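Local coordinates for protein polyprenyl synthetase (Zymomonas mobilis subsp. mobilis, PDB 4KKM) that probably builds farnesyl and longer prenyl diphosphates by joining allylic diphosphates to isopentenyl diphosphate, with magnesium as its cofactor, at residues L75-C80 / A89-G94; L71-V76 / M95-I100; A81-D86 / S299-E304. All blocks are in the same frame, centred on the assembly; numbering follows the deposited sequence.

Interactions 1 and 2 are successive levels of one antiparallel helix pair, 71-80 against 87-109, and interaction 3 lies beyond its closed end, where the connecting loop meets the loop before helix 306-314. The centres of interactions 1 and 2 are about 7 Å apart; they share Leu75 and Val76. The centres of interactions 1 and 3 are about 12 Å apart, those of interactions 2 and 3 about 18 Å. Interaction 2 is deepest in the chain and the one nearer the metal site: helix 87-109 runs on to Asp108, which binds the calcium ion with Asp114, and the side chain of Arg72 is about 11 Å from that of Asp108. Interactions 1 and 3 lie away from it.

Interaction 1: residues L75-C80 / A89-G94; sequences LVVATC and AALRVG
Val76, Val77 and Cys80 meet Ala90, Leu91, Val93 and Gly94 in the closed half of a helical hairpin, part of the all-alpha isoprenoid synthase fold. Helix 71-80 leads into the loop 81-86, and helix 87-109 returns at 148° to it, the axes of the two short segments approaching to 8.5 Å. The backbones come close at Gly94 and Ala90: the CA atoms of Val76 and Gly94 are 5.7 Å apart. Val76 points toward the second helix. With chi1 at 171°, its CG1 lies anti to the backbone N and presses on the backbone turn from Ala90 to Gly94, reaching Ala90 O at 3.3 Å, the same oxygen that receives the helical bond from Gly94 N. The same methyl, Val76 CG1, also meets Val93 CG1 at 4.0 Å. Further toward the loop, both CB and SG of Cys80 rest on the Ala90 methyl, with Cys80 SG to Ala90 CB at 3.7 Å. Val77 takes the other border: its CG2 touches Leu91 CD2 at 3.6 Å. Leu91 leaves its backbone heading away from helix 71-80, yet its CD2 branch comes back to make that contact. Elsewhere on helix 71-80, Thr79 OG1 donates to Leu75 O at 2.7 Å, and Thr79 N reaches the same oxygen from the opposite face of its plane. Helix 24-45 covers the Val77-Leu91 border through Met30 and Leu41, while helix 208-221 receives Leu75 and Thr79 at Cys214 and Leu215, and Leu308 of helix 306-314 packs on Leu75, Ala78 and Thr79.

Interaction 2: residues L71-V76 / M95-I100; sequences LRPLLV and MAIECI
Pro73 and Glu98 cross at about a right angle, the proline ring lying against the bent glutamate where helices 71-80 and 87-109 of the isoprenoid synthase fold run antiparallel, at 151°. Glu98 is folded at chi2 (71°), which brings OE1 back to 3.2 Å from Pro73 CD, while its CB packs on Pro73 CG. Proline sits in the first turn of its helix, at the end of the family's GGKRLRP sequence, a region that in relatives helps bind isopentenyl diphosphate. Next to this pair Ile97 points toward helix 71-80. Its CG2, set between the backbone N and the carbonyl carbon, touches Arg72 CB at 3.9 Å and Val76 CG2 at 4.0 Å. Arg72 starts toward the partner helix, but its extended chain carries the guanidinium away, and Arg72 NH1 ends 5.2 Å from Glu98 OE1. One water bridges them. It donates to Glu98 OE1 at 2.7 Å and accepts from Arg72 N at 2.9 Å. Glu98 OE2 has a separate partner in a salt bridge with Arg70 NH1, so both oxygens of this buried carboxylate are held. The same water lies at the guanidinium edge, in its plane, 3.0 Å from Arg72 NH1.

Interaction 3: residues A81-D86 / S299-E304; sequences ALFNVD and SVFGSE
Leu82 meets both Phe301 and Glu304 and buries more surface here than any other residue. Its CD1 stands over one face of the Phe301 ring, 4.2 Å from the centroid and 14° off the normal, a CH-pi contact displaced toward the rim. Its CD2 turns the other way, to Glu304 O at 3.5 Å, and meets Glu304 CG at 3.9 Å. Phe83 adds a second aromatic: its CE1 touches Phe301 CE1 at 3.8 Å, the two side chains crossing obliquely. Each ring is backed from within its own loop. Leu82 CB sits 3.6 Å above the plane of Phe83, over the ring centre, and Val300 CG2 covers the Phe301 face opposite Leu82. Two loops of the all-helical isoprenoid synthase fold meet here at the surface: loop 81-86 closes the hairpin of helices 71-80 and 87-109, while loop 299-304 joins helix 280-296 to helix 306-314. Glu304 ties its own loop together. Its CG occupies the position between backbone N and carbonyl carbon (chi1 66°), and with a further bend at chi2 the carboxylate folds back over the turn, where OE2 accepts from Gly302 N at 2.8 Å. The N comes from above the carboxylate plane, 52° out of it. A water links the loops, donating to Leu82 O at 2.7 Å and, weakly, to Glu304 OE2. Further out, Arg309 fixes the turn from helix 306-314, its NH2 and NH1 bonding Phe301 O and Gly302 O. Helix 226-253 packs against the apolar cluster, with Leu232 touching Leu82 and Phe83, and Ile228 touching Phe83. At the far end of the first loop Asp86 N-caps helix 87-109, its OD1 accepting from Ala89 N.

Interaction 1: residues L75-C80 / A89-G94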
ATOM      1  N   LEU B  75       3.129 -16.179  13.661  1.00 28.08           N
ATOM      2  CA  LEU B  75       4.584 -16.165  13.509  1.00 25.20           C
ATOM      3  C   LEU B  75       5.215 -14.941  14.164  1.00 25.15           C
ATOM      4  O   LEU B  75       6.270 -15.040  14.791  1.00 29.71           O
ATOM      5  CB  LEU B  75       4.968 -16.210  12.028  1.00 24.17           C
ATOM      6  CG  LEU B  75       4.775 -17.564  11.340  1.00 25.20           C
ATOM      7  CD1 LEU B  75       4.920 -17.416   9.830  1.00 27.38           C
ATOM      8  CD2 LEU B  75       5.772 -18.576  11.889  1.00 26.37           C
ATOM      9  N   VAL B  76       4.584 -13.782  14.001  1.00 24.52           N
ATOM     10  CA  VAL B  76       5.070 -12.570  14.651  1.00 28.16           C
ATOM     11  C   VAL B  76       5.076 -12.744  16.167  1.00 30.78           C
ATOM     12  O   VAL B  76       6.091 -12.501  16.827  1.00 29.86           O
ATOM     13  CB  VAL B  76       4.219 -11.336  14.281  1.00 26.41           C
ATOM     14  CG1 VAL B  76       4.624 -10.140  15.141  1.00 25.47           C
ATOM     15  CG2 VAL B  76       4.370 -11.016  12.801  1.00 24.87           C
ATOM     16  N   VAL B  77       3.942 -13.181  16.706  1.00 29.76           N
ATOM     17  CA  VAL B  77       3.789 -13.369  18.147  1.00 31.44           C
ATOM     18  C   VAL B  77       4.807 -14.384  18.678  1.00 32.08           C
ATOM     19  O   VAL B  77       5.467 -14.143  19.695  1.00 33.86           O
ATOM     20  CB  VAL B  77       2.347 -13.809  18.515  1.00 31.90           C
ATOM     21  CG1 VAL B  77       2.282 -14.307  19.953  1.00 34.76           C
ATOM     22  CG2 VAL B  77       1.351 -12.667  18.283  1.00 28.68           C
ATOM     23  N   ALA B  78       4.950 -15.506  17.978  1.00 31.90           N
ATOM     24  CA  ALA B  78       5.870 -16.559  18.410  1.00 32.08           C
ATOM     25  C   ALA B  78       7.337 -16.153  18.289  1.00 32.82           C
ATOM     26  O   ALA B  78       8.183 -16.651  19.029  1.00 35.30           O
ATOM     27  CB  ALA B  78       5.617 -17.863  17.643  1.00 32.99           C
ATOM     28  N   THR B  79       7.646 -15.270  17.346  1.00 29.97           N
ATOM     29  CA  THR B  79       9.021 -14.803  17.208  1.00 30.78           C
ATOM     30  C   THR B  79       9.334 -13.732  18.251  1.00 30.42           C
ATOM     31  O   THR B  79      10.391 -13.755  18.877  1.00 31.77           O
ATOM     32  CB  THR B  79       9.321 -14.264  15.793  1.00 31.56           C
ATOM     33  OG1 THR B  79       8.940 -15.243  14.822  1.00 26.88           O
ATOM     34  CG2 THR B  79      10.816 -13.975  15.646  1.00 28.59           C
ATOM     35  N   CYS B  80       8.409 -12.795  18.447  1.00 34.05           N
ATOM     36  CA  CYS B  80       8.588 -11.780  19.486  1.00 37.60           C
ATOM     37  C   CYS B  80       8.740 -12.413  20.869  1.00 40.34           C
ATOM     38  O   CYS B  80       9.433 -11.880  21.742  1.00 43.30           O
ATOM     39  CB  CYS B  80       7.438 -10.774  19.475  1.00 33.42           C
ATOM     40  SG  CYS B  80       7.484  -9.664  18.064  1.00 36.99           S
ATOM     41  N   ALA B  89       2.083  -5.009  21.513  1.00 38.06           N
ATOM     42  CA  ALA B  89       2.825  -4.432  20.399  1.00 38.51           C
ATOM     43  C   ALA B  89       3.075  -5.486  19.322  1.00 37.93           C
ATOM     44  O   ALA B  89       2.854  -5.233  18.137  1.00 32.98           O
ATOM     45  CB  ALA B  89       4.136  -3.853  20.885  1.00 39.42           C
ATOM     46  N   ALA B  90       3.539  -6.663  19.742  1.00 35.78           N
ATOM     47  CA  ALA B  90       3.735  -7.787  18.825  1.00 32.96           C
ATOM     48  C   ALA B  90       2.452  -8.107  18.060  1.00 32.59           C
ATOM     49  O   ALA B  90       2.474  -8.310  16.844  1.00 29.09           O
ATOM     50  CB  ALA B  90       4.229  -9.019  19.586  1.00 33.53           C
ATOM     51  N   LEU B  91       1.330  -8.131  18.774  1.00 32.61           N
ATOM     52  CA  LEU B  91       0.040  -8.373  18.137  1.00 31.98           C
ATOM     53  C   LEU B  91      -0.315  -7.309  17.095  1.00 30.29           C
ATOM     54  O   LEU B  91      -0.894  -7.625  16.054  1.00 27.79           O
ATOM     55  CB  LEU B  91      -1.070  -8.479  19.188  1.00 31.26           C
ATOM     56  CG  LEU B  91      -1.169  -9.813  19.935  1.00 36.46           C
ATOM     57  CD1 LEU B  91      -2.058  -9.666  21.169  1.00 39.11           C
ATOM     58  CD2 LEU B  91      -1.693 -10.899  19.004  1.00 33.50           C
ATOM     59  N   ARG B  92       0.022  -6.052  17.367  1.00 31.69           N
ATOM     60  CA  ARG B  92      -0.267  -4.975  16.414  1.00 29.03           C
ATOM     61  C   ARG B  92       0.571  -5.111  15.142  1.00 31.38           C
ATOM     62  O   ARG B  92       0.103  -4.816  14.040  1.00 30.69           O
ATOM     63  CB  ARG B  92      -0.037  -3.599  17.049  1.00 28.32           C
ATOM     64  CG  ARG B  92      -0.985  -3.269  18.200  1.00 30.29           C
ATOM     65  CD  ARG B  92      -1.041  -1.767  18.470  1.00 29.97           C
ATOM     66  NE  ARG B  92      -1.555  -1.059  17.302  1.00 35.35           N
ATOM     67  CZ  ARG B  92      -2.846  -0.944  16.997  1.00 40.41           C
ATOM     68  NH1 ARG B  92      -3.773  -1.471  17.788  1.00 40.99           N
ATOM     69  NH2 ARG B  92      -3.208  -0.294  15.896  1.00 33.76           N
ATOM     70  N   VAL B  93       1.816  -5.543  15.300  1.00 26.31           N
ATOM     71  CA  VAL B  93       2.647  -5.850  14.138  1.00 23.59           C
ATOM     72  C   VAL B  93       2.021  -7.028  13.394  1.00 25.21           C
ATOM     73  O   VAL B  93       2.001  -7.058  12.164  1.00 23.78           O
ATOM     74  CB  VAL B  93       4.110  -6.156  14.542  1.00 26.28           C
ATOM     75  CG1 VAL B  93       4.949  -6.641  13.327  1.00 23.06           C
ATOM     76  CG2 VAL B  93       4.744  -4.932  15.220  1.00 29.39           C
ATOM     77  N   GLY B  94       1.492  -7.985  14.148  1.00 25.76           N
ATOM     78  CA  GLY B  94       0.745  -9.080  13.560  1.00 25.96           C
ATOM     79  C   GLY B  94      -0.431  -8.557  12.746  1.00 25.70           C
ATOM     80  O   GLY B  94      -0.665  -9.012  11.626  1.00 23.29           O
TER

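Interaction 2: residues L71-V76 / M95-I100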
ATOM      1  N   LEU B  71      -1.938 -17.281  10.465  1.00 27.19           N
ATOM      2  CA  LEU B  71      -0.601 -17.861  10.472  1.00 27.29           C
ATOM      3  C   LEU B  71       0.468 -16.779  10.587  1.00 28.02           C
ATOM      4  O   LEU B  71       1.463 -16.945  11.290  1.00 25.99           O
ATOM      5  CB  LEU B  71      -0.372 -18.698   9.214  1.00 28.43           C
ATOM      6  CG  LEU B  71       1.063 -19.205   9.051  1.00 32.75           C
ATOM      7  CD1 LEU B  71       1.421 -20.141  10.206  1.00 34.18           C
ATOM      8  CD2 LEU B  71       1.246 -19.891   7.701  1.00 36.77           C
ATOM      9  N   ARG B  72       0.263 -15.657   9.904  1.00 24.77           N
ATOM     10  CA  ARG B  72       1.275 -14.608   9.922  1.00 25.80           C
ATOM     11  C   ARG B  72       1.345 -13.843  11.256  1.00 28.63           C
ATOM     12  O   ARG B  72       2.432 -13.655  11.797  1.00 28.05           O
ATOM     13  CB  ARG B  72       1.169 -13.708   8.680  1.00 21.40           C
ATOM     14  CG  ARG B  72       1.580 -14.467   7.413  1.00 23.40           C
ATOM     15  CD  ARG B  72       0.901 -13.953   6.142  1.00 23.92           C
ATOM     16  NE  ARG B  72       1.095 -14.890   5.032  1.00 23.86           N
ATOM     17  CZ  ARG B  72       0.360 -15.981   4.832  1.00 27.68           C
ATOM     18  NH1 ARG B  72      -0.634 -16.285   5.661  1.00 28.37           N
ATOM     19  NH2 ARG B  72       0.620 -16.773   3.801  1.00 27.51           N
ATOM     20  N   PRO B  73       0.190 -13.418  11.802  1.00 27.97           N
ATOM     21  CA  PRO B  73       0.229 -12.908  13.179  1.00 27.12           C
ATOM     22  C   PRO B  73       0.829 -13.904  14.172  1.00 29.73           C
ATOM     23  O   PRO B  73       1.576 -13.503  15.070  1.00 28.13           O
ATOM     24  CB  PRO B  73      -1.248 -12.663  13.495  1.00 25.64           C
ATOM     25  CG  PRO B  73      -1.832 -12.282  12.164  1.00 22.49           C
ATOM     26  CD  PRO B  73      -1.103 -13.135  11.148  1.00 22.08           C
ATOM     27  N   LEU B  74       0.525 -15.187  13.998  1.00 28.21           N
ATOM     28  CA  LEU B  74       1.034 -16.219  14.896  1.00 27.74           C
ATOM     29  C   LEU B  74       2.562 -16.271  14.860  1.00 27.79           C
ATOM     30  O   LEU B  74       3.213 -16.392  15.897  1.00 29.89           O
ATOM     31  CB  LEU B  74       0.446 -17.585  14.531  1.00 28.97           C
ATOM     32  CG  LEU B  74       0.976 -18.781  15.323  1.00 32.26           C
ATOM     33  CD1 LEU B  74       0.544 -18.689  16.788  1.00 30.75           C
ATOM     34  CD2 LEU B  74       0.519 -20.090  14.683  1.00 37.13           C
ATOM     35  N   LEU B  75       3.129 -16.179  13.661  1.00 28.08           N
ATOM     36  CA  LEU B  75       4.584 -16.165  13.509  1.00 25.20           C
ATOM     37  C   LEU B  75       5.215 -14.941  14.164  1.00 25.15           C
ATOM     38  O   LEU B  75       6.270 -15.040  14.791  1.00 29.71           O
ATOM     39  CB  LEU B  75       4.968 -16.210  12.028  1.00 24.17           C
ATOM     40  CG  LEU B  75       4.775 -17.564  11.340  1.00 25.20           C
ATOM     41  CD1 LEU B  75       4.920 -17.416   9.830  1.00 27.38           C
ATOM     42  CD2 LEU B  75       5.772 -18.576  11.889  1.00 26.37           C
ATOM     43  N   VAL B  76       4.584 -13.782  14.001  1.00 24.52           N
ATOM     44  CA  VAL B  76       5.070 -12.570  14.651  1.00 28.16           C
ATOM     45  C   VAL B  76       5.076 -12.744  16.167  1.00 30.78           C
ATOM     46  O   VAL B  76       6.091 -12.501  16.827  1.00 29.86           O
ATOM     47  CB  VAL B  76       4.219 -11.336  14.281  1.00 26.41           C
ATOM     48  CG1 VAL B  76       4.624 -10.140  15.141  1.00 25.47           C
ATOM     49  CG2 VAL B  76       4.370 -11.016  12.801  1.00 24.87           C
ATOM     50  N   MET B  95      -1.167  -7.591  13.288  1.00 28.85           N
ATOM     51  CA  MET B  95      -2.276  -7.007  12.527  1.00 25.52           C
ATOM     52  C   MET B  95      -1.784  -6.384  11.223  1.00 22.68           C
ATOM     53  O   MET B  95      -2.408  -6.549  10.174  1.00 25.25           O
ATOM     54  CB  MET B  95      -3.058  -5.966  13.334  1.00 25.89           C
ATOM     55  CG  MET B  95      -4.135  -5.252  12.507  1.00 23.32           C
ATOM     56  SD  MET B  95      -5.360  -4.353  13.489  1.00 26.68           S
ATOM     57  CE  MET B  95      -4.300  -3.289  14.470  1.00 28.40           C
ATOM     58  N   ALA B  96      -0.663  -5.670  11.299  1.00 23.45           N
ATOM     59  CA  ALA B  96      -0.095  -5.007  10.127  1.00 23.29           C
ATOM     60  C   ALA B  96       0.230  -5.989   8.999  1.00 22.54           C
ATOM     61  O   ALA B  96      -0.105  -5.729   7.844  1.00 19.58           O
ATOM     62  CB  ALA B  96       1.150  -4.200  10.511  1.00 24.15           C
ATOM     63  N   ILE B  97       0.881  -7.110   9.318  1.00 21.71           N
ATOM     64  CA  ILE B  97       1.226  -8.076   8.275  1.00 21.87           C
ATOM     65  C   ILE B  97      -0.042  -8.740   7.754  1.00 24.65           C
ATOM     66  O   ILE B  97      -0.150  -9.074   6.570  1.00 22.13           O
ATOM     67  CB  ILE B  97       2.294  -9.138   8.735  1.00 21.32           C
ATOM     68  CG1 ILE B  97       2.734 -10.029   7.563  1.00 21.97           C
ATOM     69  CG2 ILE B  97       1.777 -10.000   9.885  1.00 23.35           C
ATOM     70  CD1 ILE B  97       3.330  -9.249   6.402  1.00 22.82           C
ATOM     71  N   GLU B  98      -1.019  -8.902   8.637  1.00 21.20           N
ATOM     72  CA  GLU B  98      -2.281  -9.518   8.246  1.00 24.93           C
ATOM     73  C   GLU B  98      -3.059  -8.591   7.314  1.00 23.60           C
ATOM     74  O   GLU B  98      -3.818  -9.055   6.470  1.00 24.12           O
ATOM     75  CB  GLU B  98      -3.106  -9.910   9.480  1.00 27.43           C
ATOM     76  CG  GLU B  98      -4.352 -10.748   9.188  1.00 24.21           C
ATOM     77  CD  GLU B  98      -4.060 -12.182   8.741  1.00 27.30           C
ATOM     78  OE1 GLU B  98      -2.883 -12.553   8.534  1.00 24.22           O
ATOM     79  OE2 GLU B  98      -5.034 -12.947   8.583  1.00 29.84           O
ATOM     80  N   CYS B  99      -2.851  -7.282   7.449  1.00 21.54           N
ATOM     81  CA  CYS B  99      -3.424  -6.337   6.493  1.00 23.29           C
ATOM     82  C   CYS B  99      -2.956  -6.631   5.075  1.00 20.33           C
ATOM     83  O   CYS B  99      -3.750  -6.642   4.135  1.00 21.33           O
ATOM     84  CB  CYS B  99      -3.056  -4.898   6.849  1.00 21.57           C
ATOM     85  SG  CYS B  99      -4.010  -4.200   8.205  1.00 23.49           S
ATOM     86  N   ILE B 100      -1.658  -6.854   4.927  1.00 21.73           N
ATOM     87  CA  ILE B 100      -1.076  -7.150   3.620  1.00 18.72           C
ATOM     88  C   ILE B 100      -1.576  -8.491   3.087  1.00 21.59           C
ATOM     89  O   ILE B 100      -1.943  -8.612   1.917  1.00 22.42           O
ATOM     90  CB  ILE B 100       0.454  -7.160   3.696  1.00 20.28           C
ATOM     91  CG1 ILE B 100       0.969  -5.790   4.155  1.00 20.55           C
ATOM     92  CG2 ILE B 100       1.067  -7.611   2.360  1.00 20.82           C
ATOM     93  CD1 ILE B 100       0.549  -4.625   3.261  1.00 24.35           C
TER
HETATM   94  O   HOH W   1      -1.920 -15.042   8.105  1.00 25.26           O

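Interaction 3: residues A81-D86 / S299-E304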
ATOM      1  N   ALA B  81       8.101 -13.566  21.051  1.00 40.46           N
ATOM      2  CA  ALA B  81       8.181 -14.316  22.301  1.00 43.21           C
ATOM      3  C   ALA B  81       9.601 -14.781  22.635  1.00 45.42           C
ATOM      4  O   ALA B  81       9.910 -15.061  23.793  1.00 48.65           O
ATOM      5  CB  ALA B  81       7.228 -15.507  22.264  1.00 42.22           C
ATOM      6  N   LEU B  82      10.464 -14.872  21.625  1.00 39.64           N
ATOM      7  CA  LEU B  82      11.855 -15.275  21.847  1.00 39.72           C
ATOM      8  C   LEU B  82      12.589 -14.253  22.694  1.00 39.59           C
ATOM      9  O   LEU B  82      13.527 -14.575  23.415  1.00 41.40           O
ATOM     10  CB  LEU B  82      12.606 -15.405  20.520  1.00 37.33           C
ATOM     11  CG  LEU B  82      12.101 -16.421  19.504  1.00 39.82           C
ATOM     12  CD1 LEU B  82      12.889 -16.322  18.195  1.00 36.78           C
ATOM     13  CD2 LEU B  82      12.221 -17.791  20.104  1.00 35.74           C
ATOM     14  N   PHE B  83      12.170 -13.004  22.566  1.00 42.83           N
ATOM     15  CA  PHE B  83      12.860 -11.902  23.205  1.00 47.77           C
ATOM     16  C   PHE B  83      11.875 -11.264  24.176  1.00 52.83           C
ATOM     17  O   PHE B  83      10.821 -11.839  24.442  1.00 60.26           O
ATOM     18  CB  PHE B  83      13.357 -10.954  22.115  1.00 41.05           C
ATOM     19  CG  PHE B  83      13.947 -11.689  20.929  1.00 41.29           C
ATOM     20  CD1 PHE B  83      15.047 -12.514  21.102  1.00 43.01           C
ATOM     21  CD2 PHE B  83      13.381 -11.590  19.665  1.00 38.17           C
ATOM     22  CE1 PHE B  83      15.596 -13.213  20.035  1.00 44.01           C
ATOM     23  CE2 PHE B  83      13.924 -12.290  18.585  1.00 37.94           C
ATOM     24  CZ  PHE B  83      15.030 -13.103  18.773  1.00 35.75           C
ATOM     25  N   ASN B  84      12.192 -10.110  24.738  1.00 51.41           N
ATOM     26  CA  ASN B  84      11.233  -9.533  25.674  1.00 64.56           C
ATOM     27  C   ASN B  84      10.428  -8.420  25.036  1.00 55.99           C
ATOM     28  O   ASN B  84      10.575  -7.253  25.382  1.00 62.71           O
ATOM     29  CB  ASN B  84      11.885  -9.074  26.980  1.00 76.28           C
ATOM     30  CG  ASN B  84      10.933  -9.180  28.166  1.00 83.36           C
ATOM     31  OD1 ASN B  84       9.967  -9.946  28.129  1.00 84.61           O
ATOM     32  ND2 ASN B  84      11.199  -8.415  29.217  1.00 86.24           N
ATOM     33  N   VAL B  85       9.580  -8.800  24.088  1.00 53.11           N
ATOM     34  CA  VAL B  85       8.766  -7.842  23.368  1.00 41.43           C
ATOM     35  C   VAL B  85       7.378  -7.752  23.980  1.00 42.46           C
ATOM     36  O   VAL B  85       6.760  -8.773  24.281  1.00 46.17           O
ATOM     37  CB  VAL B  85       8.655  -8.231  21.884  1.00 40.96           C
ATOM     38  CG1 VAL B  85       7.807  -7.223  21.130  1.00 34.47           C
ATOM     39  CG2 VAL B  85      10.047  -8.340  21.283  1.00 39.11           C
ATOM     40  N   ASP B  86       6.908  -6.522  24.173  1.00 44.74           N
ATOM     41  CA  ASP B  86       5.551  -6.259  24.641  1.00 46.51           C
ATOM     42  C   ASP B  86       4.551  -7.022  23.784  1.00 44.08           C
ATOM     43  O   ASP B  86       4.554  -6.900  22.558  1.00 42.86           O
ATOM     44  CB  ASP B  86       5.262  -4.761  24.572  1.00 48.79           C
ATOM     45  CG  ASP B  86       3.850  -4.417  25.003  1.00 56.49           C
ATOM     46  OD1 ASP B  86       2.937  -4.467  24.152  1.00 54.46           O
ATOM     47  OD2 ASP B  86       3.655  -4.085  26.190  1.00 61.85           O
ATOM     48  N   SER B 299      18.366 -23.692  16.995  1.00 38.14           N
ATOM     49  CA  SER B 299      19.106 -24.472  17.990  1.00 41.30           C
ATOM     50  C   SER B 299      19.751 -23.616  19.083  1.00 45.13           C
ATOM     51  O   SER B 299      20.054 -24.113  20.168  1.00 46.81           O
ATOM     52  CB  SER B 299      20.164 -25.345  17.316  1.00 40.87           C
ATOM     53  OG  SER B 299      21.080 -24.547  16.591  1.00 47.70           O
ATOM     54  N   VAL B 300      19.950 -22.332  18.804  1.00 44.83           N
ATOM     55  CA  VAL B 300      20.573 -21.440  19.777  1.00 47.56           C
ATOM     56  C   VAL B 300      19.584 -20.895  20.806  1.00 47.36           C
ATOM     57  O   VAL B 300      19.986 -20.238  21.762  1.00 46.80           O
ATOM     58  CB  VAL B 300      21.311 -20.266  19.096  1.00 45.80           C
ATOM     59  CG1 VAL B 300      22.461 -20.790  18.232  1.00 44.59           C
ATOM     60  CG2 VAL B 300      20.337 -19.414  18.284  1.00 41.86           C
ATOM     61  N   PHE B 301      18.296 -21.170  20.617  1.00 42.06           N
ATOM     62  CA  PHE B 301      17.288 -20.729  21.578  1.00 41.87           C
ATOM     63  C   PHE B 301      16.851 -21.867  22.490  1.00 44.56           C
ATOM     64  O   PHE B 301      16.875 -23.036  22.101  1.00 42.41           O
ATOM     65  CB  PHE B 301      16.056 -20.153  20.869  1.00 41.38           C
ATOM     66  CG  PHE B 301      16.367 -19.038  19.915  1.00 42.60           C
ATOM     67  CD1 PHE B 301      16.711 -17.781  20.386  1.00 43.01           C
ATOM     68  CD2 PHE B 301      16.307 -19.243  18.549  1.00 40.60           C
ATOM     69  CE1 PHE B 301      17.000 -16.750  19.509  1.00 41.40           C
ATOM     70  CE2 PHE B 301      16.591 -18.216  17.663  1.00 42.91           C
ATOM     71  CZ  PHE B 301      16.938 -16.966  18.146  1.00 43.81           C
ATOM     72  N   GLY B 302      16.438 -21.509  23.703  1.00 46.99           N
ATOM     73  CA  GLY B 302      15.878 -22.464  24.639  1.00 50.52           C
ATOM     74  C   GLY B 302      14.414 -22.750  24.352  1.00 49.65           C
ATOM     75  O   GLY B 302      13.967 -22.679  23.208  1.00 44.67           O
ATOM     76  N   SER B 303      13.662 -23.067  25.399  1.00 50.51           N
ATOM     77  CA  SER B 303      12.263 -23.455  25.246  1.00 51.51           C
ATOM     78  C   SER B 303      11.377 -22.329  24.714  1.00 47.88           C
ATOM     79  O   SER B 303      10.263 -22.577  24.247  1.00 49.91           O
ATOM     80  CB  SER B 303      11.706 -23.964  26.577  1.00 54.20           C
ATOM     81  OG  SER B 303      11.583 -22.903  27.505  1.00 56.84           O
ATOM     82  N   GLU B 304      11.867 -21.094  24.778  1.00 41.40           N
ATOM     83  CA  GLU B 304      11.104 -19.953  24.277  1.00 43.85           C
ATOM     84  C   GLU B 304      10.818 -20.077  22.775  1.00 42.91           C
ATOM     85  O   GLU B 304       9.930 -19.408  22.243  1.00 41.54           O
ATOM     86  CB  GLU B 304      11.816 -18.629  24.593  1.00 44.55           C
ATOM     87  CG  GLU B 304      13.149 -18.424  23.882  1.00 45.86           C
ATOM     88  CD  GLU B 304      14.314 -19.118  24.568  1.00 50.88           C
ATOM     89  OE1 GLU B 304      14.081 -19.895  25.520  1.00 53.21           O
ATOM     90  OE2 GLU B 304      15.467 -18.877  24.156  1.00 47.44           O
TER
HETATM   91  O   HOH W   2      15.998 -15.639  23.396  1.00 48.40           O